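Local coordinates for L-amino acid deaminase (Proteus vulgaris, PDB 5I39), which probably catalyses the oxidative deamination of L-amino acids as a membrane-bound, FAD-dependent flavoenzyme, at residues 40-45 against 234-239; 264-269 against 333-338; 36-41 against 60-65. All coordinates share one frame; numbering follows the deposited sequence.

Interaction 1: 40-45 against 234-239; sequences VVVVGA and QVVVAG. With FAD (flavin-adenine dinucleotide), chain B.
Val40 holds CG1 anti to its backbone N (chi1 -174°), on the side of its carbonyl carbon, while Val236 keeps CG2 beside its own N, and the two methyls meet, Val40 CG1 to Val236 CG2, at 4.0 Å. The pair lies in the mixed, largely parallel sheet of a Rossmann-type FAD-binding fold, where strands 40-43 and 235-237 run the same way with 13° between their axes. Four backbone hydrogen bonds form the ladder: Val41 N to Gln234 O, Val236 N to Val41 O, Val43 N to Val236 O and Ala238 N to Val43 O. The third is the shortest, 2.8 Å from Val43 N to Val236 O. Val41 O also receives a CA-H...O contact from Val235 CA at 3.2 Å. Val42 and Val236 stand side by side on one face, where Thr387 of helix 376-392 touches Val236; Val41 and Val235 share the other face and pack on Val223. Beyond the strand, Gly44, first glycine of an apparent GxGxxG pattern, brings its CA within 3.6 Å of Ala238 O, a closeness that the lack of a side chain permits. The cofactor lies here: Gly44 CA is 3.3 Å from FAD O4B, and Val43 CG1 rests 3.5 Å from adenine atom C6A of FAD.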
loop_
_atom_site.group_PDB
_atom_site.type_symbol
_atom_site.label_atom_id
_atom_site.label_comp_id
_atom_site.label_asym_id
_atom_site.label_seq_id
_atom_site.Cartn_x
_atom_site.Cartn_y
_atom_site.Cartn_z
ATOM N N VAL A 40 -15.083 3.704 17.715
ATOM C CA VAL A 40 -13.722 3.219 17.469
ATOM C C VAL A 40 -12.814 4.424 17.268
ATOM O O VAL A 40 -13.181 5.363 16.559
ATOM C CB VAL A 40 -13.625 2.323 16.212
ATOM C CG1 VAL A 40 -12.228 1.716 16.086
ATOM C CG2 VAL A 40 -14.674 1.222 16.237
ATOM N N VAL A 41 -11.636 4.389 17.889
ATOM C CA VAL A 41 -10.583 5.362 17.607
ATOM C C VAL A 41 -9.465 4.653 16.851
ATOM O O VAL A 41 -8.978 3.606 17.278
ATOM C CB VAL A 41 -10.057 6.043 18.884
ATOM C CG1 VAL A 41 -8.899 6.984 18.567
ATOM C CG2 VAL A 41 -11.188 6.812 19.554
ATOM N N VAL A 42 -9.080 5.235 15.719
ATOM C CA VAL A 42 -8.021 4.707 14.870
ATOM C C VAL A 42 -6.805 5.614 15.020
ATOM O O VAL A 42 -6.915 6.832 14.896
ATOM C CB VAL A 42 -8.484 4.668 13.400
ATOM C CG1 VAL A 42 -7.362 4.221 12.470
ATOM C CG2 VAL A 42 -9.695 3.761 13.235
ATOM N N VAL A 43 -5.658 5.004 15.301
ATOM C CA VAL A 43 -4.389 5.719 15.378
ATOM C C VAL A 43 -3.710 5.638 14.013
ATOM O O VAL A 43 -3.240 4.568 13.610
ATOM C CB VAL A 43 -3.478 5.118 16.469
ATOM C CG1 VAL A 43 -2.146 5.853 16.536
ATOM C CG2 VAL A 43 -4.176 5.156 17.824
ATOM N N GLY A 44 -3.675 6.771 13.311
ATOM C CA GLY A 44 -2.987 6.894 12.023
ATOM C C GLY A 44 -3.933 7.083 10.848
ATOM O O GLY A 44 -4.871 6.301 10.662
ATOM N N ALA A 45 -3.676 8.127 10.054
ATOM C CA ALA A 45 -4.433 8.414 8.829
ATOM C C ALA A 45 -3.599 8.154 7.569
ATOM O O ALA A 45 -3.544 8.980 6.653
ATOM C CB ALA A 45 -4.961 9.841 8.842
ATOM N N GLN A 234 -12.693 0.700 21.840
ATOM C CA GLN A 234 -12.220 -0.011 20.648
ATOM C C GLN A 234 -11.186 0.831 19.923
ATOM O O GLN A 234 -11.441 1.990 19.605
ATOM C CB GLN A 234 -13.393 -0.346 19.727
ATOM C CG GLN A 234 -14.396 -1.287 20.378
ATOM C CD GLN A 234 -15.618 -1.560 19.522
ATOM O OE1 GLN A 234 -16.223 -0.640 18.963
ATOM N NE2 GLN A 234 -16.006 -2.821 19.436
ATOM N N VAL A 235 -10.019 0.238 19.679
ATOM C CA VAL A 235 -8.873 0.961 19.138
ATOM C C VAL A 235 -8.220 0.156 18.021
ATOM O O VAL A 235 -7.989 -1.045 18.164
ATOM C CB VAL A 235 -7.827 1.275 20.237
ATOM C CG1 VAL A 235 -6.637 2.040 19.664
ATOM C CG2 VAL A 235 -8.463 2.079 21.364
ATOM N N VAL A 236 -7.923 0.836 16.912
ATOM C CA VAL A 236 -7.129 0.273 15.825
ATOM C C VAL A 236 -5.804 1.021 15.781
ATOM O O VAL A 236 -5.783 2.240 15.621
ATOM C CB VAL A 236 -7.829 0.418 14.462
ATOM C CG1 VAL A 236 -6.936 -0.102 13.338
ATOM C CG2 VAL A 236 -9.163 -0.315 14.466
ATOM N N VAL A 237 -4.706 0.286 15.911
ATOM C CA VAL A 237 -3.375 0.865 15.766
ATOM C C VAL A 237 -2.921 0.646 14.325
ATOM O O VAL A 237 -2.644 -0.483 13.916
ATOM C CB VAL A 237 -2.380 0.271 16.779
ATOM C CG1 VAL A 237 -0.976 0.824 16.558
ATOM C CG2 VAL A 237 -2.853 0.587 18.190
ATOM N N ALA A 238 -2.854 1.744 13.573
ATOM C CA ALA A 238 -2.426 1.734 12.173
ATOM C C ALA A 238 -1.388 2.841 11.988
ATOM O O ALA A 238 -1.507 3.697 11.120
ATOM C CB ALA A 238 -3.624 1.923 11.246
ATOM N N GLY A 239 -0.356 2.796 12.823
ATOM C CA GLY A 239 0.640 3.858 12.902
ATOM C C GLY A 239 1.809 3.748 11.947
ATOM O O GLY A 239 2.804 4.446 12.127
HETATM P PA FAD B . 1.446 5.252 6.804
HETATM O O1A FAD B . 2.913 5.596 7.086
HETATM O O2A FAD B . 0.944 5.726 5.453
HETATM O O5B FAD B . 0.471 5.903 7.878
HETATM C C5B FAD B . 0.642 5.741 9.278
HETATM C C4B FAD B . 0.224 7.062 9.896
HETATM O O4B FAD B . 0.211 6.918 11.330
HETATM C C3B FAD B . 1.210 8.185 9.569
HETATM O O3B FAD B . 0.543 9.215 8.841
HETATM C C2B FAD B . 1.708 8.613 10.957
HETATM O O2B FAD B . 2.001 10.020 11.053
HETATM C C1B FAD B . 0.578 8.170 11.869
HETATM N N9A FAD B . 0.945 7.930 13.268
HETATM C C8A FAD B . 1.934 7.178 13.710
HETATM N N7A FAD B . 1.959 7.121 15.058
HETATM C C5A FAD B . 0.943 7.879 15.449
HETATM C C6A FAD B . 0.381 8.279 16.736
HETATM N N6A FAD B . 0.937 7.847 17.886
HETATM N N1A FAD B . -0.702 9.079 16.748
HETATM C C2A FAD B . -1.279 9.498 15.614
HETATM N N3A FAD B . -0.812 9.195 14.397
HETATM C C4A FAD B . 0.263 8.404 14.284
HETATM N N1 FAD B . 2.656 -0.876 -1.401
HETATM C C2 FAD B . 2.054 -1.352 -2.496
HETATM O O2 FAD B . 1.000 -1.997 -2.346
HETATM N N3 FAD B . 2.579 -1.144 -3.728
HETATM C C4 FAD B . 3.722 -0.490 -3.959
HETATM O O4 FAD B . 4.134 -0.315 -5.097
HETATM C C4X FAD B . 4.462 0.047 -2.808
HETATM N N5 FAD B . 5.660 0.681 -2.917
HETATM C C5X FAD B . 6.188 1.299 -1.855
HETATM C C6 FAD B . 7.297 2.137 -1.981
HETATM C C7 FAD B . 7.821 2.836 -0.898
HETATM C C7M FAD B . 8.991 3.777 -1.077
HETATM C C8 FAD B . 7.208 2.680 0.429
HETATM C C8M FAD B . 7.713 3.442 1.632
HETATM C C9 FAD B . 6.113 1.825 0.562
HETATM C C9A FAD B . 5.585 1.129 -0.519
HETATM N N10 FAD B . 4.487 0.271 -0.382
HETATM C C10 FAD B . 3.814 -0.199 -1.507
HETATM C "C1'" FAD B . 3.904 -0.001 0.917
HETATM C "C2'" FAD B . 2.785 0.907 1.286
HETATM O "O2'" FAD B . 3.117 2.234 0.892
HETATM C "C3'" FAD B . 2.597 0.795 2.796
HETATM O "O3'" FAD B . 2.500 -0.592 3.214
HETATM C "C4'" FAD B . 1.360 1.504 3.295
HETATM O "O4'" FAD B . 1.324 2.852 2.791
HETATM C "C5'" FAD B . 1.361 1.522 4.813
HETATM O "O5'" FAD B . 0.200 2.253 5.210
HETATM P P FAD B . 0.035 2.662 6.769
HETATM O O1P FAD B . -1.289 3.353 6.892
HETATM O O2P FAD B . 0.357 1.466 7.639
HETATM O O3P FAD B . 1.290 3.664 7.019
#

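Interaction 2: 264-269 against 333-338; sequences QLISGS and PAFKES
Ser338 and Ser267 meet through a hydroxyl and a carbonyl: Ser338 OG donates to Ser267 O at 2.8 Å. The donor stands well above the carbonyl plane, 42° out of it, and so off the lone-pair directions. Ser267 OG has a different partner, the backbone N of Lys339, and lies against the turn as well, 3.4 Å from Ser338 CA. A second serine repeats the scheme farther along. Ser269 carries OG anti to its backbone N (chi1 159°), which directs the hydroxyl at the short 3-10 segment, and Ser269 OG donates to Ala334 O at 2.8 Å. The same hydroxyl is also hydrogen-bonded to Thr271 OG1. Two main-chain carbonyls, one on each segment, are thus satisfied by serines of the other.

Segment 333-338 meets some of its own backbone needs. Lys336 N bonds to Pro333 O, and Ser338 N reaches Phe335 O at 3.0 Å, closing a type I beta turn from Phe335 to Ser338. The apolar part of the contact is small: Ile266 CD1, at the tip of the side chain, approaches Phe335 CD1 obliquely at 3.8 Å, the two side chains crossing at about a right angle. Ser338 OG lies in the plane of the Phe335 ring, at its edge.

The arrangement is a connection folded onto a sheet end. It joins the turn between helix 318-331 and strand 340-350 to the end of strand 257-266, which pairs antiparallel with strand 340-350; Leu328 of the helix touches both Ile266 and Phe335, and Tyr293 of strand 293-295 and Phe285 of strand 283-287 meet the Phe335 ring edge-to-face.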
loop_
_atom_site.group_PDB
_atom_site.type_symbol
_atom_site.label_atom_id
_atom_site.label_comp_id
_atom_site.label_asym_id
_atom_site.label_seq_id
_atom_site.Cartn_x
_atom_site.Cartn_y
_atom_site.Cartn_z
ATOM N N GLN A 264 11.459 7.656 -7.982
ATOM C CA GLN A 264 11.608 8.751 -8.933
ATOM C C GLN A 264 10.348 8.871 -9.774
ATOM O O GLN A 264 9.607 7.898 -9.946
ATOM C CB GLN A 264 12.801 8.502 -9.850
ATOM C CG GLN A 264 14.123 8.392 -9.115
ATOM C CD GLN A 264 15.219 7.802 -9.975
ATOM O OE1 GLN A 264 15.066 6.712 -10.526
ATOM N NE2 GLN A 264 16.339 8.503 -10.077
ATOM N N LEU A 265 10.104 10.073 -10.283
ATOM C CA LEU A 265 8.994 10.334 -11.186
ATOM C C LEU A 265 9.538 11.146 -12.346
ATOM O O LEU A 265 10.167 12.183 -12.126
ATOM C CB LEU A 265 7.872 11.095 -10.475
ATOM C CG LEU A 265 6.619 11.394 -11.313
ATOM C CD1 LEU A 265 5.898 10.114 -11.703
ATOM C CD2 LEU A 265 5.670 12.324 -10.573
ATOM N N ILE A 266 9.305 10.670 -13.568
ATOM C CA ILE A 266 9.765 11.353 -14.777
ATOM C C ILE A 266 8.593 11.662 -15.696
ATOM O O ILE A 266 7.539 11.019 -15.629
ATOM C CB ILE A 266 10.864 10.551 -15.521
ATOM C CG1 ILE A 266 10.330 9.222 -16.082
ATOM C CG2 ILE A 266 12.052 10.328 -14.589
ATOM C CD1 ILE A 266 11.319 8.474 -16.954
ATOM N N SER A 267 8.783 12.651 -16.562
ATOM C CA SER A 267 7.758 13.014 -17.528
ATOM C C SER A 267 7.629 11.943 -18.603
ATOM O O SER A 267 8.524 11.112 -18.801
ATOM C CB SER A 267 8.038 14.384 -18.150
ATOM O OG SER A 267 9.245 14.393 -18.891
ATOM N N GLY A 268 6.487 11.969 -19.277
ATOM C CA GLY A 268 6.129 10.960 -20.256
ATOM C C GLY A 268 6.738 11.174 -21.623
ATOM O O GLY A 268 7.592 12.037 -21.826
ATOM N N SER A 269 6.270 10.372 -22.567
ATOM C CA SER A 269 6.770 10.396 -23.930
ATOM C C SER A 269 5.715 9.787 -24.855
ATOM O O SER A 269 5.102 8.785 -24.477
ATOM C CB SER A 269 8.066 9.591 -23.992
ATOM O OG SER A 269 8.366 9.171 -25.305
ATOM N N PRO A 333 14.898 4.219 -25.226
ATOM C CA PRO A 333 15.198 5.575 -25.711
ATOM C C PRO A 333 13.994 6.514 -25.812
ATOM O O PRO A 333 14.180 7.726 -25.881
ATOM C CB PRO A 333 15.820 5.325 -27.089
ATOM C CG PRO A 333 16.409 3.961 -26.990
ATOM C CD PRO A 333 15.451 3.192 -26.131
ATOM N N ALA A 334 12.778 5.966 -25.788
ATOM C CA ALA A 334 11.564 6.774 -25.616
ATOM C C ALA A 334 11.623 7.741 -24.424
ATOM O O ALA A 334 10.976 8.780 -24.458
ATOM C CB ALA A 334 10.347 5.871 -25.483
ATOM N N PHE A 335 12.383 7.393 -23.380
ATOM C CA PHE A 335 12.544 8.252 -22.198
ATOM C C PHE A 335 13.722 9.235 -22.271
ATOM O O PHE A 335 13.948 9.976 -21.317
ATOM C CB PHE A 335 12.705 7.394 -20.935
ATOM C CG PHE A 335 11.525 6.509 -20.641
ATOM C CD1 PHE A 335 10.283 7.057 -20.339
ATOM C CD2 PHE A 335 11.658 5.125 -20.647
ATOM C CE1 PHE A 335 9.195 6.240 -20.057
ATOM C CE2 PHE A 335 10.575 4.303 -20.366
ATOM C CZ PHE A 335 9.343 4.862 -20.069
ATOM N N LYS A 336 14.458 9.264 -23.384
ATOM C CA LYS A 336 15.679 10.081 -23.495
ATOM C C LYS A 336 15.476 11.558 -23.133
ATOM O O LYS A 336 16.331 12.150 -22.474
ATOM C CB LYS A 336 16.278 9.960 -24.904
ATOM C CG LYS A 336 17.582 10.720 -25.135
ATOM C CD LYS A 336 18.694 10.257 -24.211
ATOM C CE LYS A 336 20.005 10.942 -24.544
ATOM N NZ LYS A 336 21.122 10.333 -23.799
ATOM N N GLU A 337 14.353 12.135 -23.560
ATOM C CA GLU A 337 14.044 13.550 -23.302
ATOM C C GLU A 337 13.146 13.784 -22.078
ATOM O O GLU A 337 12.732 14.917 -21.831
ATOM C CB GLU A 337 13.393 14.188 -24.540
ATOM C CG GLU A 337 14.143 13.974 -25.853
ATOM C CD GLU A 337 15.578 14.475 -25.823
ATOM O OE1 GLU A 337 15.857 15.480 -25.133
ATOM O OE2 GLU A 337 16.432 13.863 -26.500
ATOM N N SER A 338 12.854 12.731 -21.311
ATOM C CA SER A 338 12.006 12.855 -20.122
ATOM C C SER A 338 12.715 13.641 -19.027
ATOM O O SER A 338 13.913 13.472 -18.802
ATOM C CB SER A 338 11.606 11.482 -19.585
ATOM O OG SER A 338 10.744 10.819 -20.490
#

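Interaction 3: 36-41 against 60-65; sequences KQADVV and GLSVVI
The first beta-alpha-beta unit of the nucleotide-binding sheet, strand 40-43, helix 47-58 and strand 63-66, is closed here where its two strands begin, and Asp39 and Ser62 meet in a reciprocal pair. Asp39 N donates to Ser62 OG at 2.9 Å, and in return Ser62 N donates to Asp39 OD2 at 3.0 Å. The second bond is nearly straight at its hydrogen (165°) but comes from above the carboxylate plane, 44° out of it. Ser62 OG sits between its own backbone N and carbonyl carbon (chi1 63°), which turns the hydroxyl to Asp39 N. Next along, parallel pairing takes over: Val40 N bonds to Ser62 O, and Val64 N to Val40 O at 3.1 Å.

Asp39 breaks the extended run, so that Ala38 and Val40 go to opposite faces. Ala38 CB packs on Val64 CG2 at 3.6 Å, and Ile230 of strand 228-231 covers both. On the other face Val40 CG2 touches Leu61 CD1 at 4.2 Å, the two side chains lying at a slant, while Leu56 of helix 47-58 touches Val40 and Val63. Gly60, with positive phi, ends that helix in a Schellman motif and sends the chain back toward the sheet. Adjacent parallel strands joined through one helix make this the beta-alpha-beta crossover of the Rossmann-type fold.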
loop_
_atom_site.group_PDB
_atom_site.type_symbol
_atom_site.label_atom_id
_atom_site.label_comp_id
_atom_site.label_asym_id
_atom_site.label_seq_id
_atom_site.Cartn_x
_atom_site.Cartn_y
_atom_site.Cartn_z
ATOM N N LYS A 36 -15.791 14.020 22.288
ATOM C CA LYS A 36 -15.736 13.404 23.612
ATOM C C LYS A 36 -15.717 11.879 23.551
ATOM O O LYS A 36 -15.163 11.236 24.438
ATOM C CB LYS A 36 -16.904 13.876 24.483
ATOM C CG LYS A 36 -16.943 15.378 24.747
ATOM C CD LYS A 36 -15.582 15.963 25.111
ATOM C CE LYS A 36 -15.698 17.360 25.699
ATOM N NZ LYS A 36 -16.427 18.313 24.816
ATOM N N GLN A 37 -16.305 11.308 22.499
ATOM C CA GLN A 37 -16.448 9.859 22.381
ATOM C C GLN A 37 -16.452 9.431 20.915
ATOM O O GLN A 37 -16.823 10.206 20.035
ATOM C CB GLN A 37 -17.741 9.421 23.090
ATOM C CG GLN A 37 -18.093 7.925 23.071
ATOM C CD GLN A 37 -18.762 7.390 21.800
ATOM O OE1 GLN A 37 -18.703 6.186 21.540
ATOM N NE2 GLN A 37 -19.396 8.255 21.012
ATOM N N ALA A 38 -16.026 8.194 20.674
ATOM C CA ALA A 38 -16.184 7.541 19.370
ATOM C C ALA A 38 -16.276 6.040 19.581
ATOM O O ALA A 38 -15.627 5.503 20.478
ATOM C CB ALA A 38 -15.017 7.872 18.454
ATOM N N ASP A 39 -17.073 5.355 18.765
ATOM C CA ASP A 39 -17.204 3.902 18.901
ATOM C C ASP A 39 -15.871 3.193 18.659
ATOM O O ASP A 39 -15.575 2.201 19.319
ATOM C CB ASP A 39 -18.260 3.330 17.950
ATOM C CG ASP A 39 -19.662 3.824 18.240
ATOM O OD1 ASP A 39 -19.932 4.301 19.363
ATOM O OD2 ASP A 39 -20.496 3.727 17.312
ATOM N N VAL A 40 -15.083 3.704 17.715
ATOM C CA VAL A 40 -13.722 3.219 17.469
ATOM C C VAL A 40 -12.814 4.424 17.268
ATOM O O VAL A 40 -13.181 5.363 16.559
ATOM C CB VAL A 40 -13.625 2.323 16.212
ATOM C CG1 VAL A 40 -12.228 1.716 16.086
ATOM C CG2 VAL A 40 -14.674 1.222 16.237
ATOM N N VAL A 41 -11.636 4.389 17.889
ATOM C CA VAL A 41 -10.583 5.362 17.607
ATOM C C VAL A 41 -9.465 4.653 16.851
ATOM O O VAL A 41 -8.978 3.606 17.278
ATOM C CB VAL A 41 -10.057 6.043 18.884
ATOM C CG1 VAL A 41 -8.899 6.984 18.567
ATOM C CG2 VAL A 41 -11.188 6.812 19.554
ATOM N N GLY A 60 -21.903 0.588 10.824
ATOM C CA GLY A 60 -22.746 1.397 11.701
ATOM C C GLY A 60 -22.046 2.011 12.900
ATOM O O GLY A 60 -22.708 2.517 13.803
ATOM N N LEU A 61 -20.713 1.988 12.910
ATOM C CA LEU A 61 -19.932 2.502 14.038
ATOM C C LEU A 61 -19.410 3.899 13.743
ATOM O O LEU A 61 -19.004 4.185 12.621
ATOM C CB LEU A 61 -18.757 1.569 14.321
ATOM C CG LEU A 61 -19.154 0.141 14.707
ATOM C CD1 LEU A 61 -17.958 -0.795 14.631
ATOM C CD2 LEU A 61 -19.783 0.098 16.091
ATOM N N SER A 62 -19.425 4.770 14.749
ATOM C CA SER A 62 -18.749 6.062 14.636
ATOM C C SER A 62 -17.238 5.861 14.774
ATOM O O SER A 62 -16.773 5.041 15.578
ATOM C CB SER A 62 -19.259 7.046 15.682
ATOM O OG SER A 62 -18.984 6.587 16.989
ATOM N N VAL A 63 -16.480 6.605 13.976
ATOM C CA VAL A 63 -15.029 6.452 13.943
ATOM C C VAL A 63 -14.354 7.811 13.968
ATOM O O VAL A 63 -14.734 8.719 13.227
ATOM C CB VAL A 63 -14.547 5.676 12.699
ATOM C CG1 VAL A 63 -13.037 5.480 12.741
ATOM C CG2 VAL A 63 -15.238 4.321 12.600
ATOM N N VAL A 64 -13.343 7.923 14.826
ATOM C CA VAL A 64 -12.429 9.052 14.830
ATOM C C VAL A 64 -11.028 8.521 14.553
ATOM O O VAL A 64 -10.594 7.559 15.183
ATOM C CB VAL A 64 -12.459 9.803 16.179
ATOM C CG1 VAL A 64 -11.290 10.775 16.315
ATOM C CG2 VAL A 64 -13.773 10.556 16.327
ATOM N N ILE A 65 -10.332 9.155 13.611
ATOM C CA ILE A 65 -8.914 8.901 13.382
ATOM C C ILE A 65 -8.135 10.053 14.000
ATOM O O ILE A 65 -8.476 11.221 13.785
ATOM C CB ILE A 65 -8.537 8.801 11.885
ATOM C CG1 ILE A 65 -9.396 7.748 11.172
ATOM C CG2 ILE A 65 -7.047 8.480 11.740
ATOM C CD1 ILE A 65 -9.107 7.585 9.695
#

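In the fold
From the N terminus, segment 36-45 serves two of the contacts. Interaction 3 closes the shorter loop, with 18 residues between its segments, mostly helix 47-58. Interaction 1 closes a much longer one, with 188 residues between its segments, so that 60-65 falls inside its span. The two share Val40 and Val41 and place strand 40-43 between 63-66 and 235-237 in a single sheet; their centres are about 10 Å apart. Interaction 2 opens only after interaction 1 has closed, with 63 residues between its segments, and ties together parts of the other, larger sheet, strands 257-266 and 340-350, with helix 318-331. Its centre lies about 40 Å from that of interaction 1, across the centre of the chain.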